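PDB 4OD6: endonuclease MutS2 from Deinococcus radiodurans, which is a MutS-family nuclease that probably also senses collided ribosomes and splits them using ATP, and is represented here by its Smr domain. Local coordinates for residues L19-A24 / R55-D60; F71-A74 / G80-V83. All coordinates share one frame; numbering follows the deposited sequence.

Contact 1 of 2, residues L19-A24 / R55-D60; sequences LSVEAA and RRTLRD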
# COMPACT_ATOMS: atom_id res chain seq x y z
N LEU A 19 -9.14 7.42 5.62
CA LEU A 19 -10.00 7.13 4.47
C LEU A 19 -10.94 5.95 4.69
O LEU A 19 -10.67 5.06 5.44
CB LEU A 19 -9.14 6.89 3.23
CG LEU A 19 -8.34 8.07 2.72
CD1 LEU A 19 -7.58 7.71 1.46
CD2 LEU A 19 -9.19 9.29 2.52
N SER A 20 -12.05 5.97 3.97
CA SER A 20 -12.92 4.82 3.88
C SER A 20 -12.22 3.71 3.09
O SER A 20 -11.26 3.96 2.36
CB SER A 20 -14.22 5.15 3.18
OG SER A 20 -13.99 5.39 1.79
N VAL A 21 -12.74 2.50 3.22
CA VAL A 21 -12.16 1.36 2.53
C VAL A 21 -12.20 1.64 1.04
O VAL A 21 -11.23 1.43 0.37
CB VAL A 21 -12.90 0.04 2.87
CG1 VAL A 21 -12.54 -1.06 1.87
CG2 VAL A 21 -12.57 -0.40 4.29
N GLU A 22 -13.32 2.13 0.53
CA GLU A 22 -13.43 2.37 -0.89
C GLU A 22 -12.49 3.45 -1.39
O GLU A 22 -11.89 3.35 -2.44
CB GLU A 22 -14.88 2.69 -1.28
CG GLU A 22 -15.80 1.48 -1.25
CD GLU A 22 -16.98 1.59 -2.17
OE1 GLU A 22 -17.23 0.63 -2.91
OE2 GLU A 22 -17.59 2.65 -2.15
N ALA A 23 -12.40 4.52 -0.63
CA ALA A 23 -11.50 5.60 -0.98
C ALA A 23 -10.04 5.16 -0.92
O ALA A 23 -9.26 5.52 -1.76
CB ALA A 23 -11.75 6.82 -0.08
N ALA A 24 -9.69 4.42 0.09
CA ALA A 24 -8.33 3.94 0.24
C ALA A 24 -7.94 3.00 -0.91
O ALA A 24 -6.84 3.07 -1.45
CB ALA A 24 -8.14 3.28 1.61
N ARG A 55 -5.92 -2.24 6.73
CA ARG A 55 -4.85 -3.16 6.37
C ARG A 55 -5.45 -4.40 5.69
O ARG A 55 -4.99 -4.84 4.67
CB ARG A 55 -4.10 -3.60 7.64
CG ARG A 55 -3.09 -4.72 7.46
CD ARG A 55 -2.48 -5.06 8.81
NE ARG A 55 -1.47 -6.09 8.69
CZ ARG A 55 -1.75 -7.37 8.68
NH1 ARG A 55 -2.99 -7.78 8.80
NH2 ARG A 55 -0.77 -8.22 8.54
N ARG A 56 -6.48 -4.99 6.28
CA ARG A 56 -7.05 -6.24 5.76
C ARG A 56 -7.68 -6.01 4.41
O ARG A 56 -7.52 -6.81 3.55
CB ARG A 56 -8.05 -6.82 6.73
CG ARG A 56 -7.39 -7.48 7.92
CD ARG A 56 -8.40 -8.19 8.79
NE ARG A 56 -9.41 -7.28 9.28
CZ ARG A 56 -9.31 -6.64 10.44
NH1 ARG A 56 -8.25 -6.80 11.18
NH2 ARG A 56 -10.25 -5.81 10.81
N THR A 57 -8.43 -4.96 4.26
CA THR A 57 -9.08 -4.70 2.97
C THR A 57 -8.08 -4.35 1.83
O THR A 57 -8.20 -4.78 0.71
CB THR A 57 -10.16 -3.62 3.05
OG1 THR A 57 -9.60 -2.40 3.49
CG2 THR A 57 -11.23 -4.02 4.00
N LEU A 58 -7.11 -3.51 2.15
CA LEU A 58 -6.07 -3.14 1.18
C LEU A 58 -5.26 -4.49 0.90
O LEU A 58 -4.95 -4.69 -0.24
CB LEU A 58 -5.12 -2.09 1.71
CG LEU A 58 -5.87 -0.78 1.92
CD1 LEU A 58 -5.01 0.23 2.68
CD2 LEU A 58 -6.35 -0.19 0.62
N ARG A 59 -4.87 -5.41 1.83
CA ARG A 59 -4.15 -6.62 1.50
C ARG A 59 -5.00 -7.48 0.61
O ARG A 59 -4.56 -8.15 -0.28
CB ARG A 59 -3.76 -7.35 2.76
CG ARG A 59 -2.66 -6.66 3.56
CD ARG A 59 -2.45 -7.31 4.90
NE ARG A 59 -2.23 -8.74 4.75
CZ ARG A 59 -1.05 -9.28 4.56
NH1 ARG A 59 0.03 -8.53 4.49
NH2 ARG A 59 -0.97 -10.59 4.41
N ASP A 60 -6.30 -7.48 0.91
CA ASP A 60 -7.23 -8.27 0.11
C ASP A 60 -7.28 -7.79 -1.33
O ASP A 60 -7.29 -8.60 -2.27
CB ASP A 60 -8.63 -8.22 0.72
CG ASP A 60 -9.67 -8.94 -0.13
OD1 ASP A 60 -9.72 -10.18 -0.07
OD2 ASP A 60 -10.43 -8.26 -0.85

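Contact 2 of 2, residues F71-A74 / G80-V83; sequences FHDA and GHGV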
# COMPACT_ATOMS: atom_id res chain seq x y z
N PHE A 71 3.65 -8.09 -1.77
CA PHE A 71 3.42 -7.14 -0.68
C PHE A 71 3.61 -7.81 0.67
O PHE A 71 3.49 -9.03 0.78
CB PHE A 71 2.02 -6.54 -0.82
CG PHE A 71 0.91 -7.53 -0.71
CD1 PHE A 71 0.44 -8.20 -1.82
CD2 PHE A 71 0.33 -7.79 0.50
CE1 PHE A 71 -0.57 -9.12 -1.71
CE2 PHE A 71 -0.68 -8.69 0.59
CZ PHE A 71 -1.14 -9.33 -0.50
N HIS A 72 3.95 -7.02 1.68
CA HIS A 72 4.17 -7.51 3.02
C HIS A 72 4.19 -6.35 4.01
O HIS A 72 4.29 -5.22 3.64
CB HIS A 72 5.48 -8.29 3.12
CG HIS A 72 6.66 -7.54 2.63
ND1 HIS A 72 7.32 -6.58 3.36
CD2 HIS A 72 7.29 -7.60 1.44
CE1 HIS A 72 8.31 -6.10 2.65
NE2 HIS A 72 8.31 -6.70 1.47
N ASP A 73 4.14 -6.70 5.28
CA ASP A 73 4.25 -5.73 6.37
C ASP A 73 5.59 -5.07 6.31
O ASP A 73 6.56 -5.65 5.91
CB ASP A 73 4.18 -6.43 7.73
CG ASP A 73 2.88 -7.10 7.98
OD1 ASP A 73 1.88 -6.63 7.58
OD2 ASP A 73 2.87 -8.14 8.67
N ALA A 74 5.63 -3.83 6.75
CA ALA A 74 6.88 -3.18 6.99
C ALA A 74 7.58 -3.83 8.18
O ALA A 74 6.97 -4.44 8.97
CB ALA A 74 6.69 -1.70 7.24
N GLY A 80 5.74 -1.26 10.94
CA GLY A 80 5.14 -2.54 11.21
C GLY A 80 3.87 -2.78 10.43
O GLY A 80 3.80 -2.50 9.25
N HIS A 81 2.87 -3.25 11.15
CA HIS A 81 1.58 -3.65 10.63
C HIS A 81 0.78 -2.45 10.17
O HIS A 81 -0.20 -2.64 9.58
CB HIS A 81 0.75 -4.44 11.67
CG HIS A 81 1.11 -5.88 11.75
ND1 HIS A 81 0.19 -6.86 12.04
CD2 HIS A 81 2.29 -6.51 11.58
CE1 HIS A 81 0.79 -8.04 12.03
NE2 HIS A 81 2.06 -7.85 11.75
N GLY A 82 1.18 -1.24 10.50
CA GLY A 82 0.48 -0.06 10.06
C GLY A 82 0.92 0.43 8.68
O GLY A 82 0.39 1.36 8.17
N VAL A 83 1.92 -0.24 8.13
CA VAL A 83 2.41 0.08 6.80
C VAL A 83 2.54 -1.20 5.99
O VAL A 83 3.08 -2.20 6.44
CB VAL A 83 3.77 0.79 6.88
CG1 VAL A 83 4.30 1.10 5.48
CG2 VAL A 83 3.70 2.03 7.76

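Contact 1 of 2, residues L19-A24 / R55-D60
Val21 and Thr57 meet tip to tip between two helices, the first turn of helix 21-38 and the middle of helix 53-62. The valine fork is set astride the threonine oxygen: Val21 CG1 lies 3.6 Å from Thr57 OG1, and Val21 CG2 is at 3.7 Å from the same atom. The methyl groups touch as well, with Thr57 CG2 3.9 Å from Val21 CG2. Thr57 has OG1 tucked between its backbone N and carbonyl carbon (chi1 60°), which turns the hydroxyl back along its own helix, where the carbonyl oxygens of Val53 and Leu54 both lie within hydrogen-bonding distance, so that one hydroxyl is shared between them or turns to either. The oxygen facing the valine is therefore already engaged by the preceding turn.

Deeper in, Leu58 meets Ala24 through one branch. Its CB leaves the helix at a slant to the neighbour, but the chain brings Leu58 CD2 to 4.0 Å from Ala24 CB, and the same methyl reaches the Ala24 backbone, 3.9 Å from Ala24 C. The short alanine side chain leaves the main chain near enough for the leucine methyl to touch it. Val25 and Leu28 receive Leu58 farther along helix 21-38, while Leu54 sits against both Val21 and Ala24.

Ser20 is the N-cap that marks the start of helix 21-38, its OG accepting from Ala23 N at 3.0 Å with an N-H...O angle of 161°. Val21 and Ala24, three residues apart in the first turn, are the residues of 19-24 that touch helix 53-62.

Chemically this is a nonpolar helix-helix seam of modest area, partly buried. The one polar side-chain atom at the touching surface, Thr57 OG1, finds its hydrogen-bond partners in its own helix, leaving the two helices to meet by van der Waals contact.

Contact 2 of 2, residues F71-A74 / G80-V83
Ala74 N donates to Val83 O, 3.0 Å away with an N-H...O angle of 157°, and this is the main bond joining the two segments. A second, weak bond goes from the same Ala74 N to Gly80 O at 3.4 Å. Gly80 O is more firmly taken by Val83 N, closing the turn Gly80-Val83; the backbone angles of His81 and Gly82 fit a type I turn. At the other end of the Asp73-Ala74 peptide, His72 ND1 donates almost straight to Asp73 O, at 2.8 Å and 175°, in the plane of the ring but from above the plane of the carbonyl. The ring swings forward to the next residue's carbonyl, its CG lying between backbone N and carbonyl carbon. The peptide is thus gripped at both its oxygen and its nitrogen.

Asp73 and His81 lie obliquely over one another, carboxylate and ring planes 32° apart. Asp73 OD2 comes within 3.2 Å of His81 NE2, but from the face side of the ring, and the angle is too poor for a hydrogen bond. Asp73 OD1 sits over the same ring toward its rim and forms a salt bridge with Arg55, whose side chain also packs on His81.

Farther out, Ala74 CB rests against Val83 CB at 3.9 Å, and Gly80 CA makes a CA-H...O contact to Ala74 O. His72 pairs through its backbone with Ile85. Together these features mark the neck of a β-hairpin, where antiparallel strands 68-73 and 83-88 at one margin of the Smr-domain sheet part into their connecting loop.

How the contacts relate
From the N terminus, strand 13-15 leads into helix 21-38, whose first turn is met much later in the chain by helix 53-62. Contact 1 thus closes a loop that takes in most of the first helix and strand 43-46, and pairs the two helices. The chain then runs on through strand 68-73, and contact 2 closes the much shorter excursion before strand 83-88. The contacts follow in series, neither nesting nor crossing, with centres about 14 Å apart. Helix 53-62 bridges them: one side faces helix 21-38, while Arg55 bonds to Asp73 and packs on His81, and the turn carrying Arg59 packs on Phe71, tying the helical layer to the sheet margin.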